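Local coordinates for protein gamma-glutamylcyclotransferase (Homo sapiens, PDB 3CRY) that catalyses the release of 5-oxoproline from gamma-glutamyl dipeptides and, as a homodimer, may play a significant role in glutathione homeostasis, at residues 41-46 and 151-156; 49-54 and 161-166. The protein carries 1 engineered substitution. All coordinates share one frame; numbering follows the deposited sequence.

Interaction 1 of 2, residues 41-46 and 151-156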
ATOM      1  N   PHE A  41      16.757 -14.867  -3.873  1.00  8.27           N
ATOM      2  CA  PHE A  41      17.750 -13.789  -3.750  1.00  9.00           C
ATOM      3  C   PHE A  41      18.311 -13.690  -2.334  1.00  9.30           C
ATOM      4  O   PHE A  41      19.527 -13.753  -2.152  1.00 10.08           O
ATOM      5  CB  PHE A  41      17.153 -12.464  -4.225  1.00  9.14           C
ATOM      6  CG  PHE A  41      18.142 -11.325  -4.326  1.00 11.03           C
ATOM      7  CD1 PHE A  41      18.983 -11.222  -5.429  1.00 11.49           C
ATOM      8  CD2 PHE A  41      18.175 -10.326  -3.355  1.00 13.32           C
ATOM      9  CE1 PHE A  41      19.889 -10.149  -5.549  1.00 13.24           C
ATOM     10  CE2 PHE A  41      19.078  -9.253  -3.456  1.00 15.16           C
ATOM     11  CZ  PHE A  41      19.937  -9.165  -4.558  1.00 14.16           C
ATOM     12  N   CYS A  42      17.441 -13.524  -1.331  1.00  8.80           N
ATOM     13  CA  CYS A  42      17.896 -13.544   0.073  1.00  9.57           C
ATOM     14  C   CYS A  42      16.714 -13.568   1.032  1.00  9.81           C
ATOM     15  O   CYS A  42      15.572 -13.348   0.618  1.00  9.80           O
ATOM     16  CB  CYS A  42      18.749 -12.313   0.367  1.00  9.87           C
ATOM     17  SG  CYS A  42      17.873 -10.741   0.354  1.00 14.35           S
ATOM     18  N   VAL A  43      17.010 -13.859   2.305  1.00  9.50           N
ATOM     19  CA  VAL A  43      16.069 -13.709   3.409  1.00  9.34           C
ATOM     20  C   VAL A  43      16.195 -12.274   3.914  1.00  9.37           C
ATOM     21  O   VAL A  43      17.296 -11.721   3.943  1.00 10.44           O
ATOM     22  CB  VAL A  43      16.427 -14.680   4.554  1.00  9.56           C
ATOM     23  CG1 VAL A  43      15.528 -14.457   5.768  1.00 11.21           C
ATOM     24  CG2 VAL A  43      16.291 -16.126   4.063  1.00  9.73           C
ATOM     25  N   ALA A  44      15.075 -11.672   4.288  1.00  8.32           N
ATOM     26  CA  ALA A  44      15.106 -10.278   4.757  1.00  8.16           C
ATOM     27  C   ALA A  44      14.011  -9.956   5.767  1.00  8.55           C
ATOM     28  O   ALA A  44      12.977 -10.644   5.824  1.00  8.75           O
ATOM     29  CB  ALA A  44      15.065  -9.309   3.569  1.00  8.14           C
ATOM     30  N   ARG A  45      14.245  -8.888   6.542  1.00  8.69           N
ATOM     31  CA  ARG A  45      13.327  -8.452   7.594  1.00  9.33           C
ATOM     32  C   ARG A  45      12.683  -7.116   7.237  1.00  8.99           C
ATOM     33  O   ARG A  45      13.380  -6.151   6.887  1.00  8.68           O
ATOM     34  CB  ARG A  45      14.079  -8.337   8.940  1.00  9.73           C
ATOM     35  CG  ARG A  45      13.263  -7.670  10.052  1.00 10.30           C
ATOM     36  CD  ARG A  45      13.800  -7.874  11.478  1.00 12.75           C
ATOM     37  NE  ARG A  45      15.220  -7.577  11.645  1.00 17.22           N
ATOM     38  CZ  ARG A  45      15.908  -7.858  12.757  1.00 21.84           C
ATOM     39  NH1 ARG A  45      15.308  -8.441  13.802  1.00 22.32           N
ATOM     40  NH2 ARG A  45      17.202  -7.557  12.844  1.00 23.66           N
ATOM     41  N   LEU A  46      11.350  -7.067   7.322  1.00  8.60           N
ATOM     42  CA  LEU A  46      10.625  -5.816   7.199  1.00  8.65           C
ATOM     43  C   LEU A  46      10.335  -5.268   8.598  1.00  8.66           C
ATOM     44  O   LEU A  46       9.576  -5.856   9.376  1.00  7.93           O
ATOM     45  CB  LEU A  46       9.359  -5.990   6.335  1.00  7.75           C
ATOM     46  CG  LEU A  46       8.464  -4.756   6.157  1.00  7.81           C
ATOM     47  CD1 LEU A  46       9.177  -3.620   5.433  1.00  9.57           C
ATOM     48  CD2 LEU A  46       7.172  -5.154   5.427  1.00  9.81           C
ATOM     49  N   GLY A 151      15.150 -20.782   4.963  1.00 10.14           N
ATOM     50  CA  GLY A 151      16.050 -20.333   6.032  1.00 11.11           C
ATOM     51  C   GLY A 151      15.652 -19.072   6.790  1.00 10.49           C
ATOM     52  O   GLY A 151      16.526 -18.292   7.175  1.00 11.23           O
ATOM     53  N   LEU A 152      14.352 -18.854   7.030  1.00  9.29           N
ATOM     54  CA  LEU A 152      13.965 -17.732   7.907  1.00  9.75           C
ATOM     55  C   LEU A 152      14.456 -18.029   9.339  1.00  9.81           C
ATOM     56  O   LEU A 152      14.632 -19.198   9.698  1.00  9.54           O
ATOM     57  CB  LEU A 152      12.446 -17.506   7.872  1.00  8.52           C
ATOM     58  CG  LEU A 152      11.901 -16.580   6.779  1.00 10.85           C
ATOM     59  CD1 LEU A 152      12.338 -16.914   5.389  1.00 15.17           C
ATOM     60  CD2 LEU A 152      10.392 -16.503   6.871  1.00  9.31           C
ATOM     61  N   PRO A 153      14.707 -16.979  10.154  1.00 10.28           N
ATOM     62  CA  PRO A 153      15.205 -17.225  11.523  1.00 10.42           C
ATOM     63  C   PRO A 153      14.330 -18.203  12.310  1.00 11.63           C
ATOM     64  O   PRO A 153      13.097 -18.169  12.216  1.00 10.65           O
ATOM     65  CB  PRO A 153      15.225 -15.813  12.151  1.00 10.38           C
ATOM     66  CG  PRO A 153      15.490 -14.910  10.940  1.00 10.59           C
ATOM     67  CD  PRO A 153      14.582 -15.534   9.877  1.00  9.95           C
ATOM     68  N   LEU A 154      14.964 -19.088  13.079  1.00 12.46           N
ATOM     69  CA  LEU A 154      14.206 -20.153  13.730  1.00 13.49           C
ATOM     70  C   LEU A 154      13.159 -19.602  14.690  1.00 13.54           C
ATOM     71  O   LEU A 154      12.090 -20.198  14.847  1.00 13.00           O
ATOM     72  CB  LEU A 154      15.142 -21.173  14.426  1.00 14.56           C
ATOM     73  CG  LEU A 154      16.176 -21.866  13.508  1.00 17.43           C
ATOM     74  CD1 LEU A 154      17.387 -22.313  14.307  1.00 20.77           C
ATOM     75  CD2 LEU A 154      15.604 -23.057  12.725  1.00 20.13           C
ATOM     76  N   GLU A 155      13.442 -18.466  15.328  1.00 13.28           N
ATOM     77  CA  GLU A 155      12.454 -17.895  16.231  0.50 13.31           C
ATOM     78  C   GLU A 155      11.249 -17.319  15.482  1.00 12.50           C
ATOM     79  O   GLU A 155      10.120 -17.359  15.988  1.00 12.13           O
ATOM     80  CB  GLU A 155      13.050 -16.883  17.205  0.50 14.42           C
ATOM     81  CG  GLU A 155      12.059 -16.443  18.287  0.50 16.19           C
ATOM     82  CD  GLU A 155      11.057 -17.537  18.724  0.50 19.46           C
ATOM     83  OE1 GLU A 155       9.830 -17.276  18.623  0.50 17.80           O
ATOM     84  OE2 GLU A 155      11.480 -18.640  19.181  0.50 19.91           O
ATOM     85  N   TYR A 156      11.471 -16.823  14.261  1.00 11.17           N
ATOM     86  CA  TYR A 156      10.331 -16.403  13.444  1.00  9.52           C
ATOM     87  C   TYR A 156       9.523 -17.619  12.995  1.00  9.36           C
ATOM     88  O   TYR A 156       8.295 -17.573  12.965  1.00  9.25           O
ATOM     89  CB  TYR A 156      10.764 -15.535  12.257  1.00  9.23           C
ATOM     90  CG  TYR A 156       9.588 -14.923  11.517  1.00  9.24           C
ATOM     91  CD1 TYR A 156       8.937 -13.777  12.018  1.00  9.40           C
ATOM     92  CD2 TYR A 156       9.122 -15.483  10.324  1.00  8.26           C
ATOM     93  CE1 TYR A 156       7.869 -13.216  11.366  1.00  7.69           C
ATOM     94  CE2 TYR A 156       8.035 -14.923   9.646  1.00  6.93           C
ATOM     95  CZ  TYR A 156       7.414 -13.774  10.175  1.00  8.36           C
ATOM     96  OH  TYR A 156       6.333 -13.200   9.552  1.00  9.41           O
TER

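Interaction 2 of 2, residues 49-54 and 161-166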
ATOM      1  N   PHE A  49       6.297  -3.624  10.669  1.00  8.39           N
ATOM      2  CA  PHE A  49       5.059  -4.177  10.115  1.00  8.13           C
ATOM      3  C   PHE A  49       4.704  -5.431  10.904  1.00  8.26           C
ATOM      4  O   PHE A  49       5.599  -6.057  11.519  1.00  7.90           O
ATOM      5  CB  PHE A  49       5.245  -4.591   8.650  1.00  7.66           C
ATOM      6  CG  PHE A  49       5.168  -3.451   7.652  1.00  8.08           C
ATOM      7  CD1 PHE A  49       6.224  -2.549   7.518  1.00  8.31           C
ATOM      8  CD2 PHE A  49       4.055  -3.325   6.798  1.00  9.96           C
ATOM      9  CE1 PHE A  49       6.168  -1.520   6.573  1.00  7.88           C
ATOM     10  CE2 PHE A  49       4.002  -2.295   5.862  1.00  8.31           C
ATOM     11  CZ  PHE A  49       5.056  -1.409   5.743  1.00  7.52           C
ATOM     12  N   LYS A  50       3.422  -5.796  10.874  1.00  8.35           N
ATOM     13  CA  LYS A  50       2.908  -6.981  11.577  1.00  9.82           C
ATOM     14  C   LYS A  50       2.144  -7.858  10.593  1.00  8.51           C
ATOM     15  O   LYS A  50       1.417  -7.338   9.724  1.00  8.75           O
ATOM     16  CB  LYS A  50       1.989  -6.555  12.729  1.00  9.97           C
ATOM     17  CG  LYS A  50       1.382  -7.699  13.529  1.00 12.08           C
ATOM     18  CD  LYS A  50       0.476  -7.159  14.658  1.00 14.80           C
ATOM     19  CE  LYS A  50      -0.069  -8.283  15.539  1.00 20.39           C
ATOM     20  NZ  LYS A  50       0.930  -8.678  16.571  1.00 25.90           N
ATOM     21  N   LEU A  51       2.295  -9.175  10.731  1.00  7.64           N
ATOM     22  CA  LEU A  51       1.607 -10.149   9.877  1.00  7.31           C
ATOM     23  C   LEU A  51       0.168 -10.378  10.375  1.00  7.44           C
ATOM     24  O   LEU A  51      -0.075 -10.484  11.587  1.00  7.56           O
ATOM     25  CB  LEU A  51       2.393 -11.480   9.907  1.00  7.39           C
ATOM     26  CG  LEU A  51       1.897 -12.640   9.034  1.00  8.37           C
ATOM     27  CD1 LEU A  51       2.145 -12.368   7.563  1.00  9.49           C
ATOM     28  CD2 LEU A  51       2.584 -13.927   9.453  1.00  8.45           C
ATOM     29  N   ASP A  52      -0.789 -10.474   9.455  1.00  6.75           N
ATOM     30  CA  ASP A  52      -2.177 -10.753   9.813  1.00  6.44           C
ATOM     31  C   ASP A  52      -2.738 -11.667   8.715  1.00  6.31           C
ATOM     32  O   ASP A  52      -2.065 -11.922   7.696  1.00  6.35           O
ATOM     33  CB  ASP A  52      -2.993  -9.452   9.924  1.00  6.03           C
ATOM     34  CG  ASP A  52      -4.330  -9.625  10.642  1.00  9.15           C
ATOM     35  OD1 ASP A  52      -4.598 -10.675  11.282  1.00 10.79           O
ATOM     36  OD2 ASP A  52      -5.139  -8.678  10.539  1.00 10.21           O
ATOM     37  N   PHE A  53      -3.936 -12.200   8.950  1.00  6.20           N
ATOM     38  CA  PHE A  53      -4.649 -13.014   7.949  1.00  6.07           C
ATOM     39  C   PHE A  53      -6.078 -12.543   7.850  1.00  6.20           C
ATOM     40  O   PHE A  53      -6.696 -12.215   8.860  1.00  7.05           O
ATOM     41  CB  PHE A  53      -4.603 -14.529   8.294  1.00  5.82           C
ATOM     42  CG  PHE A  53      -3.202 -15.088   8.319  1.00  5.15           C
ATOM     43  CD1 PHE A  53      -2.381 -14.895   9.439  1.00  5.31           C
ATOM     44  CD2 PHE A  53      -2.668 -15.729   7.200  1.00  5.75           C
ATOM     45  CE1 PHE A  53      -1.063 -15.368   9.453  1.00  6.77           C
ATOM     46  CE2 PHE A  53      -1.350 -16.234   7.206  1.00  5.08           C
ATOM     47  CZ  PHE A  53      -0.540 -16.048   8.339  1.00  6.21           C
ATOM     48  N   GLY A  54      -6.603 -12.510   6.630  1.00  6.72           N
ATOM     49  CA  GLY A  54      -7.984 -12.084   6.474  1.00  7.64           C
ATOM     50  C   GLY A  54      -8.632 -12.378   5.152  1.00  7.67           C
ATOM     51  O   GLY A  54      -8.024 -12.957   4.239  1.00  7.40           O
ATOM     52  N   LYS A 161       4.585 -21.106  13.389  1.00  7.48           N
ATOM     53  CA  LYS A 161       4.027 -22.371  13.875  1.00  7.89           C
ATOM     54  C   LYS A 161       2.989 -22.155  14.990  1.00  8.00           C
ATOM     55  O   LYS A 161       2.128 -23.008  15.199  1.00  9.05           O
ATOM     56  CB  LYS A 161       5.150 -23.303  14.344  1.00  7.98           C
ATOM     57  CG  LYS A 161       6.037 -23.792  13.199  1.00  9.14           C
ATOM     58  CD  LYS A 161       7.335 -24.374  13.706  1.00 14.33           C
ATOM     59  CE  LYS A 161       7.131 -25.767  14.290  1.00 16.17           C
ATOM     60  NZ  LYS A 161       8.443 -26.358  14.755  1.00 21.79           N
ATOM     61  N   ALA A 162       3.077 -21.018  15.677  1.00  8.42           N
ATOM     62  CA  ALA A 162       2.160 -20.675  16.763  1.00  8.40           C
ATOM     63  C   ALA A 162       0.820 -20.145  16.246  1.00  9.08           C
ATOM     64  O   ALA A 162      -0.118 -19.972  17.015  1.00 10.45           O
ATOM     65  CB  ALA A 162       2.810 -19.671  17.703  1.00  8.71           C
ATOM     66  N   ILE A 163       0.698 -19.930  14.937  1.00  8.54           N
ATOM     67  CA  ILE A 163      -0.557 -19.365  14.398  1.00  9.44           C
ATOM     68  C   ILE A 163      -1.709 -20.350  14.576  1.00  8.92           C
ATOM     69  O   ILE A 163      -1.559 -21.528  14.240  1.00  9.20           O
ATOM     70  CB  ILE A 163      -0.401 -19.026  12.901  1.00  8.86           C
ATOM     71  CG1 ILE A 163       0.637 -17.904  12.725  1.00 10.14           C
ATOM     72  CG2 ILE A 163      -1.749 -18.623  12.284  1.00 11.25           C
ATOM     73  CD1 ILE A 163       1.027 -17.654  11.272  1.00 10.89           C
ATOM     74  N   GLU A 164      -2.851 -19.884  15.083  1.00  9.83           N
ATOM     75  CA  GLU A 164      -4.001 -20.781  15.241  1.00  9.75           C
ATOM     76  C   GLU A 164      -4.829 -20.806  13.935  1.00  9.31           C
ATOM     77  O   GLU A 164      -5.365 -19.773  13.529  1.00  9.81           O
ATOM     78  CB  GLU A 164      -4.863 -20.360  16.443  1.00 11.54           C
ATOM     79  CG  GLU A 164      -4.157 -20.580  17.804  1.00 11.78           C
ATOM     80  CD  GLU A 164      -4.317 -22.018  18.363  1.00 15.75           C
ATOM     81  OE1 GLU A 164      -5.070 -22.811  17.768  1.00 13.68           O
ATOM     82  OE2 GLU A 164      -3.692 -22.362  19.414  1.00 17.36           O
ATOM     83  N   PRO A 165      -4.925 -21.975  13.276  1.00  9.06           N
ATOM     84  CA  PRO A 165      -5.658 -22.036  12.000  1.00  8.93           C
ATOM     85  C   PRO A 165      -7.159 -22.148  12.235  1.00  9.80           C
ATOM     86  O   PRO A 165      -7.614 -22.334  13.389  1.00 10.70           O
ATOM     87  CB  PRO A 165      -5.098 -23.306  11.329  1.00  9.50           C
ATOM     88  CG  PRO A 165      -4.770 -24.208  12.508  1.00  8.16           C
ATOM     89  CD  PRO A 165      -4.370 -23.292  13.657  1.00  8.65           C
ATOM     90  N   ASN A 166      -7.938 -22.042  11.167  1.00  9.26           N
ATOM     91  CA  ASN A 166      -9.340 -22.396  11.263  1.00  9.51           C
ATOM     92  C   ASN A 166      -9.502 -23.925  11.264  1.00 10.39           C
ATOM     93  O   ASN A 166      -8.519 -24.653  11.313  1.00 10.12           O
ATOM     94  CB  ASN A 166     -10.182 -21.707  10.179  1.00  9.52           C
ATOM     95  CG  ASN A 166      -9.929 -22.238   8.765  1.00  8.78           C
ATOM     96  OD1 ASN A 166      -9.472 -23.364   8.548  1.00  9.30           O
ATOM     97  ND2 ASN A 166     -10.255 -21.418   7.795  1.00  9.99           N
TER

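Interaction 1 of 2, residues 41-46 and 151-156
With chi1 at 175°, Val43 swings its CG1 methyl opposite the backbone nitrogen and leaves CG2 opposite the carbonyl carbon, and the two branches spread over Leu152 and Gly151 respectively. Leu152 meets it with chi1 at -88°, its CG opposite the carbonyl carbon, and the end of its chain comes closer to the strand than its first bond would suggest. The contact joins strand 39-46, the middle strand of the five-stranded antiparallel sheet of this AIG2-like family fold, to the short linker between helices 137-149 and 154-161. CG1 of Val43 lies 4.0 Å from CD1 of Leu152, the two side chains crossing at a slant, while the same Val43 methyl also reaches the ring of Pro153, 4.4 Å away at CD. One valine branch is therefore shared between a leucine and a proline. The packing is modest in extent, about 121 Å² in all, and entirely van der Waals; Val43 and Leu152 are buried, whereas Gly151 is exposed.

The linker owes its shape to helix signals at both ends. Gly151, with phi of 74°, is the C-prime residue of a Schellman motif that terminates helix 137-149, and Pro153 occupies the N-cap of helix 154-161. The carbonyl of the intervening Leu152 accepts a hydrogen bond from NE2 of Gln157. Trp80, on the adjacent strand 77-87, touches both Val43 and Pro153 and also meets the ring of Tyr156, so it packs against both partners of the contact. Just before Val43, Phe41 and Cys42 both face Val83 of strand 77-87 in a classic beta bulge. On its other branch, Val43 rests against main chain: CG2 stands 3.8 Å from the carbonyl oxygen of Gly151.

Interaction 2 of 2, residues 49-54 and 161-166
Strand 49-56, the central strand of the three-stranded antiparallel sheet, here meets the loop that follows helix 154-161, beside tyrosines inferred to bind substrate. Phe53 and Ile163 approach from opposite directions, and the isoleucine meets the strand through CD1 alone. CD1 of Ile163 lies 3.6 Å from CE1 of Phe53 and 3.7 Å from CZ, so it meets the far end of the ring, arriving obliquely. Ile163 gets there by stretching its longer branch: chi2 of 171° extends CD1 away from CA. CD1 of Ile163 also comes within 4.4 Å of CD2 of Leu51, two residues earlier on the same side of the strand, so one methyl touches both side chains.

The buried Phe53 ring is backed by Tyr139 and Ile143 of helix 137-149 and by Pro135, which Ile163 touches too. Leu51 packs on Tyr22. The loop is tied to helix 137-149 by NZ of Lys140, which hydrogen-bonds the carbonyl oxygens of both Lys161 and Ile163. Between the two apolar strand residues, Asp52 is held by polar partners, its OD2 hydrogen-bonding the hydroxyl of Tyr130. The other carboxylate oxygen, OD1 of Asp52, receives a weak, bent bond of 2.9 Å from the backbone N of Phe53, with an angle of 143° at the hydrogen.

Overall arrangement
Interactions 1 and 2 have centres about 17 Å apart and are built from neighbouring elements: strands 39-46 and 49-56 are consecutive in the chain, and helix 154-161 runs from the linker of 151-156 to the loop of 161-166. They meet directly where OH of Tyr156 packs 3.8 Å from CD2 of Leu51. Both lie near the inferred substrate site. The side chain of Leu51 is about 4 Å from that of Tyr22 and that of Phe53 about 4 Å from that of Tyr139, while the side chain of Leu152 is about 7 Å from that of Tyr22. Interaction 2 is thus the more intimate neighbour of the pocket.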